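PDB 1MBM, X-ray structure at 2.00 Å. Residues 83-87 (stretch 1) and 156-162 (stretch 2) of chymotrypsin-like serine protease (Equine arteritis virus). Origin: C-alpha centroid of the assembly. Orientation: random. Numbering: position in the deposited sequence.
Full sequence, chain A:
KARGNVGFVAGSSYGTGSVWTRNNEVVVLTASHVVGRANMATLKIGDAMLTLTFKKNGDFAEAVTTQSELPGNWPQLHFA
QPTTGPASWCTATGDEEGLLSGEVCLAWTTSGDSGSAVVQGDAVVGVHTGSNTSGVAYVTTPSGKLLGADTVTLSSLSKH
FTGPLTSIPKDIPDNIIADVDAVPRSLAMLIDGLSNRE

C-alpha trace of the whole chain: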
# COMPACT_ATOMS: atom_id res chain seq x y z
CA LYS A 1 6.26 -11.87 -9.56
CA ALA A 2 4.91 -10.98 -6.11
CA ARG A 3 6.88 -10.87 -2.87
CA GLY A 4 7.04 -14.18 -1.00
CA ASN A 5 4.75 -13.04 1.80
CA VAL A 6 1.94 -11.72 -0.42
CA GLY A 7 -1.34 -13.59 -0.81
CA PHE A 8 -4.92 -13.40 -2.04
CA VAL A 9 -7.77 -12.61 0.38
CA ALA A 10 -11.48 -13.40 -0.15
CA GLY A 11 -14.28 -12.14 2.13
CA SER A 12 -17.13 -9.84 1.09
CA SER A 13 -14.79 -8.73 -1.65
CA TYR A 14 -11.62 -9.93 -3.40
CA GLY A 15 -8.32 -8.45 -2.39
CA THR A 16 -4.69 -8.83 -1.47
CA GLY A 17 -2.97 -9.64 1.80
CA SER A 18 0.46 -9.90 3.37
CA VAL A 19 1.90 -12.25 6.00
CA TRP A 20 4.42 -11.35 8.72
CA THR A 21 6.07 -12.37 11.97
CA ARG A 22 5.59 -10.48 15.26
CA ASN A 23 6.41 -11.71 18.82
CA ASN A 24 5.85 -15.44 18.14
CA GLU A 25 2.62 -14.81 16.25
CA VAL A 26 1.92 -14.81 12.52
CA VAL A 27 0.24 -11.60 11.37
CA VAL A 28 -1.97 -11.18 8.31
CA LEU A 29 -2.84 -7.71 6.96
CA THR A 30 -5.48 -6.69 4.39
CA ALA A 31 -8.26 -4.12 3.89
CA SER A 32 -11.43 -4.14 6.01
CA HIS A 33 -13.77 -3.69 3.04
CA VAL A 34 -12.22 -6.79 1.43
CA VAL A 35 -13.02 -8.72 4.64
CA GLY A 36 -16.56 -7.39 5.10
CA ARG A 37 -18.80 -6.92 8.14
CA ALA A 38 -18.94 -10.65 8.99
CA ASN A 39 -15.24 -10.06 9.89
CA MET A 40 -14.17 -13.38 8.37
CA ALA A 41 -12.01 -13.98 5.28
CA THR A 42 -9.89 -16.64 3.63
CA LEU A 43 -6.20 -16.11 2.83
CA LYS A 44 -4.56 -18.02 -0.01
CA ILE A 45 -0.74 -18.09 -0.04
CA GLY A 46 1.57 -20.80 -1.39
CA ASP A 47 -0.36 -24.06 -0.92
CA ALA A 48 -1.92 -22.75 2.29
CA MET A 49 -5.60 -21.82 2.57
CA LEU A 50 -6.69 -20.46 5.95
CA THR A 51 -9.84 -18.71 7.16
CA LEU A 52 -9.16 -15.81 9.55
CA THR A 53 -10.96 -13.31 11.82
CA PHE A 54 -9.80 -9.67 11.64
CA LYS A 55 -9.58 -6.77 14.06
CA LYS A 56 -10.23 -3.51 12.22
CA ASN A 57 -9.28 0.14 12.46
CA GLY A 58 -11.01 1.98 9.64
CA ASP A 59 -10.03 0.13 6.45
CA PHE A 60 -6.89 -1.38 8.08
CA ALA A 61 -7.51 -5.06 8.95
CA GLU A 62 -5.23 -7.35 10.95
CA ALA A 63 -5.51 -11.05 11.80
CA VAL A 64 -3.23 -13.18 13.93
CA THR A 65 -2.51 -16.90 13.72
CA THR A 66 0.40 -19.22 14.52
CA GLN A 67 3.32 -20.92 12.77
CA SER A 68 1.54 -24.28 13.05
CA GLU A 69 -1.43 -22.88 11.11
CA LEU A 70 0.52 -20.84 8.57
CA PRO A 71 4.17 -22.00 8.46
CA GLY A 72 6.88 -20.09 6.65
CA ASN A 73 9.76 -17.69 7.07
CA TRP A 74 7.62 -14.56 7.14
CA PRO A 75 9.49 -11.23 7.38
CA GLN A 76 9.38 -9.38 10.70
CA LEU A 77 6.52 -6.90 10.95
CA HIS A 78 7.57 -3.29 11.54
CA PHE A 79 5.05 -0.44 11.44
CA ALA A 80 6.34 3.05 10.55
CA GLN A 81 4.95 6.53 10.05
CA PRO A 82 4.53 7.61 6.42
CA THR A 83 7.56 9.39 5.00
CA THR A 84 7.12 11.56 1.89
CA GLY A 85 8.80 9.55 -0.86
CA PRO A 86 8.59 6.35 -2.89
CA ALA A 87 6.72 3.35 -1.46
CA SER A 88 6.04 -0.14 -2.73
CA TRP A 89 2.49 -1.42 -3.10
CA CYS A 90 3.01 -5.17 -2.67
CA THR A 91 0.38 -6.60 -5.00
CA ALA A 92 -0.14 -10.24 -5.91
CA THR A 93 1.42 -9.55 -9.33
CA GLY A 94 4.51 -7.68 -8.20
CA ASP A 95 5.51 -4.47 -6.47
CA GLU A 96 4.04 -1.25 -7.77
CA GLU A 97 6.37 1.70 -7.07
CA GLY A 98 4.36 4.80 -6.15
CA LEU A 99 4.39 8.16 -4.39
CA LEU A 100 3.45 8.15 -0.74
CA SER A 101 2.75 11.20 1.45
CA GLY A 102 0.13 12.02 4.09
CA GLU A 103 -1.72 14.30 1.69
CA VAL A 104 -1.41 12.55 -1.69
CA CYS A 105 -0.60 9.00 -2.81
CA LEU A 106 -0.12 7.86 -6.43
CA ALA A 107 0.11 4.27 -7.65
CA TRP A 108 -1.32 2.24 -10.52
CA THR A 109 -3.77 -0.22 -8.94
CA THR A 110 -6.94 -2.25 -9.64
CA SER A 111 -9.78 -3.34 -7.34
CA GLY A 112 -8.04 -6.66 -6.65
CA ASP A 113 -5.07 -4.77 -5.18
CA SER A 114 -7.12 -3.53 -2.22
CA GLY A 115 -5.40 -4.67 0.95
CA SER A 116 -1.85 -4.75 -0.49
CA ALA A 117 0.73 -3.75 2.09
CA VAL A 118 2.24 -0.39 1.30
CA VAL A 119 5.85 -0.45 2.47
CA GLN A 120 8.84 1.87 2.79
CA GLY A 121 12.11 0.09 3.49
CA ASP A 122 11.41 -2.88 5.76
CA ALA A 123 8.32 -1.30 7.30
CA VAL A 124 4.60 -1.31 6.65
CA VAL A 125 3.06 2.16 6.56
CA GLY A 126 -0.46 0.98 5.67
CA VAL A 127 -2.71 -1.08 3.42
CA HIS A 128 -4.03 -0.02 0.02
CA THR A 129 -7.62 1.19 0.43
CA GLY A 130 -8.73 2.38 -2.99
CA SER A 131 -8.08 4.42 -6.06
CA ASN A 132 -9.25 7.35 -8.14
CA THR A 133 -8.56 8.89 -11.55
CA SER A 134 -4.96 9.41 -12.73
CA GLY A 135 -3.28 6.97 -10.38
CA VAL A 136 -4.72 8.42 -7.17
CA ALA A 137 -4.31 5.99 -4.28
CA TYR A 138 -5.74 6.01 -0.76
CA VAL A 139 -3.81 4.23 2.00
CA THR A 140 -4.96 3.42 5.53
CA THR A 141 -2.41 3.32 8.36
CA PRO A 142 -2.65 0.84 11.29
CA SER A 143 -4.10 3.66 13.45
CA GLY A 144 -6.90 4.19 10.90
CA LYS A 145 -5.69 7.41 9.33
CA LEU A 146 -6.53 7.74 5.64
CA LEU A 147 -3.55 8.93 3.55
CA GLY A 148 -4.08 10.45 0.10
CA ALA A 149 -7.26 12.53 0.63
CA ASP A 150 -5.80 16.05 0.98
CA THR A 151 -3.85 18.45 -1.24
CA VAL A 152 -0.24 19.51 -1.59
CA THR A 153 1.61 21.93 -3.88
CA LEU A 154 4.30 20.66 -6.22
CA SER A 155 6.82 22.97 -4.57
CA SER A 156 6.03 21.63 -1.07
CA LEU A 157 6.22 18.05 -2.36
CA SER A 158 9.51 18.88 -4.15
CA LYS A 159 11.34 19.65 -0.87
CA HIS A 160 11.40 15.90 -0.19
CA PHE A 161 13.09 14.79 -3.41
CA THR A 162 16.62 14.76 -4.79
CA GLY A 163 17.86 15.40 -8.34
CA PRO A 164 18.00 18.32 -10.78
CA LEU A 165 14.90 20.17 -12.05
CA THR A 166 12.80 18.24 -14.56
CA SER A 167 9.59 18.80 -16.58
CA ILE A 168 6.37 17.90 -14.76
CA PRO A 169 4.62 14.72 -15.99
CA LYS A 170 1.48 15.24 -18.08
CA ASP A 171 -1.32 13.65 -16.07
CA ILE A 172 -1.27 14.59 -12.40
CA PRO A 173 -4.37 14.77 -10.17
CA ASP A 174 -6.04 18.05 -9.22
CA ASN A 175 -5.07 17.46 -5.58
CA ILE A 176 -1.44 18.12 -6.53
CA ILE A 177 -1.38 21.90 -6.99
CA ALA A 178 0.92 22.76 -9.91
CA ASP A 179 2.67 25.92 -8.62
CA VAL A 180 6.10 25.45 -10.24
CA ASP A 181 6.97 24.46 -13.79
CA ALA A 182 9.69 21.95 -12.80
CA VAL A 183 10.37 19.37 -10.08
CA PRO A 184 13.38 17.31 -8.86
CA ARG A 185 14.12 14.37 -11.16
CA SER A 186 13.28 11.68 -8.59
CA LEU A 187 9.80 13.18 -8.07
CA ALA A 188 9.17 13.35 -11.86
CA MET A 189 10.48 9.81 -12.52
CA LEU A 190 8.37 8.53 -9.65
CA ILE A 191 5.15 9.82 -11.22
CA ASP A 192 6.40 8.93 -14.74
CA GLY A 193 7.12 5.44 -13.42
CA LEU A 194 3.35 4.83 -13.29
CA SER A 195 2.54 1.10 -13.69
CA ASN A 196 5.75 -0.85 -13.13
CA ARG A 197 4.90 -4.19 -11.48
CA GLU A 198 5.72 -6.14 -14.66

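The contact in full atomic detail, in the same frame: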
# COMPACT_ATOMS: atom_id res chain seq x y z
N THR A 83 6.51 8.45 5.33
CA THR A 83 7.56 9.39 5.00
C THR A 83 7.31 9.82 3.55
O THR A 83 7.05 8.97 2.70
CB THR A 83 8.92 8.70 5.17
OG1 THR A 83 9.26 8.67 6.57
CG2 THR A 83 10.04 9.50 4.55
N THR A 84 7.35 11.11 3.27
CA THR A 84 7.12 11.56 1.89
C THR A 84 8.22 11.03 0.96
O THR A 84 9.37 11.42 1.06
CB THR A 84 7.04 13.09 1.81
OG1 THR A 84 5.95 13.57 2.62
CG2 THR A 84 6.65 13.51 0.39
N GLY A 85 7.85 10.14 0.05
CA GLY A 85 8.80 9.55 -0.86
C GLY A 85 8.21 8.33 -1.53
O GLY A 85 7.00 8.07 -1.41
N PRO A 86 9.04 7.57 -2.24
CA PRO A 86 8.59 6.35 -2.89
C PRO A 86 8.13 5.29 -1.87
O PRO A 86 8.60 5.26 -0.74
CB PRO A 86 9.85 5.86 -3.62
CG PRO A 86 10.98 6.51 -2.85
CD PRO A 86 10.45 7.86 -2.54
N ALA A 87 7.19 4.46 -2.28
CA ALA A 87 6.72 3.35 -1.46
C ALA A 87 6.34 2.23 -2.41
O ALA A 87 6.05 2.47 -3.58
CB ALA A 87 5.53 3.76 -0.59
N SER A 156 5.95 22.25 -2.40
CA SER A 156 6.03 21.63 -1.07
C SER A 156 6.47 20.17 -1.17
O SER A 156 7.32 19.73 -0.41
CB SER A 156 4.70 21.77 -0.32
OG SER A 156 4.66 20.89 0.80
N LEU A 157 5.87 19.44 -2.11
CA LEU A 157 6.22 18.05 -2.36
C LEU A 157 7.70 17.93 -2.78
O LEU A 157 8.41 17.03 -2.34
CB LEU A 157 5.32 17.51 -3.48
CG LEU A 157 5.09 16.02 -3.74
CD1 LEU A 157 4.81 15.24 -2.44
CD2 LEU A 157 3.94 15.86 -4.72
N SER A 158 8.15 18.88 -3.60
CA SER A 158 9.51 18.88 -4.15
C SER A 158 10.65 18.95 -3.12
O SER A 158 11.74 18.45 -3.36
CB SER A 158 9.65 20.00 -5.18
OG SER A 158 8.81 19.73 -6.29
N LYS A 159 10.38 19.57 -1.97
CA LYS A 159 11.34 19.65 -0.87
C LYS A 159 11.87 18.28 -0.45
O LYS A 159 12.99 18.17 0.05
CB LYS A 159 10.68 20.29 0.36
CG LYS A 159 10.44 21.78 0.27
CD LYS A 159 9.88 22.31 1.59
CE LYS A 159 8.75 21.40 2.09
NZ LYS A 159 8.14 21.89 3.35
N HIS A 160 11.05 17.24 -0.64
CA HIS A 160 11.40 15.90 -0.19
C HIS A 160 12.13 15.03 -1.20
O HIS A 160 12.38 13.85 -0.94
CB HIS A 160 10.12 15.20 0.25
CG HIS A 160 9.37 15.95 1.30
ND1 HIS A 160 9.74 15.92 2.63
CD2 HIS A 160 8.28 16.75 1.22
CE1 HIS A 160 8.90 16.67 3.32
NE2 HIS A 160 8.01 17.19 2.50
N PHE A 161 12.50 15.60 -2.34
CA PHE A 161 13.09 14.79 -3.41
C PHE A 161 14.40 15.33 -3.96
O PHE A 161 14.56 16.53 -4.14
CB PHE A 161 12.08 14.62 -4.55
CG PHE A 161 10.90 13.77 -4.18
CD1 PHE A 161 9.79 14.32 -3.55
CD2 PHE A 161 10.92 12.40 -4.45
CE1 PHE A 161 8.70 13.53 -3.20
CE2 PHE A 161 9.84 11.60 -4.10
CZ PHE A 161 8.73 12.17 -3.48
N THR A 162 15.32 14.41 -4.25
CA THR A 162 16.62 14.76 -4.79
C THR A 162 16.63 14.78 -6.31
O THR A 162 15.69 14.31 -6.96
CB THR A 162 17.70 13.76 -4.31
OG1 THR A 162 17.33 12.43 -4.68
CG2 THR A 162 17.77 13.70 -2.79
O HOH W 1 11.78 11.25 -0.53

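Residues 83-87 run from a loop into a strand that begins at Gly-85, while residues 156-162 carry the last part of a helix into a type I turn from Ser-158 to Phe-161. The turn is closed by Phe-161 N donating to Ser-158 O at 3.1 Å; just before it, His-160 N donates to Leu-157 O, also at 3.1 Å. The backbones come closest at Thr-84 and His-160, whose CA atoms lie 6.4 Å apart. No direct hydrogen bond joins the stretches. Instead, one water bridges two carbonyls, donating to Thr-84 O at 2.9 Å and to His-160 O at 2.7 Å, which satisfies two acceptors that cannot bond to each other.

Thr-84 is the center of the packing. Its CB sits over one face of the His-160 ring, 3.9 Å from the ring centroid, a CH-pi contact that pairs a C-H group with the aromatic cloud. Its methyl, CG2, meets Leu-157 CD1 at 3.8 Å and Phe-161 CE1 at 4.1 Å, so one methyl serves aliphatic and aromatic carbon, and it also lies 3.7 Å from His-160 CD2. Gly-85 sets its CA 3.7 Å from Phe-161 CZ; a CB here would fall 2.8 Å from Pro-86 CD, so glycine avoids a clash within its own strand. Pro-86 extends this apolar patch, its CD 4.1 Å from Phe-161 CE2.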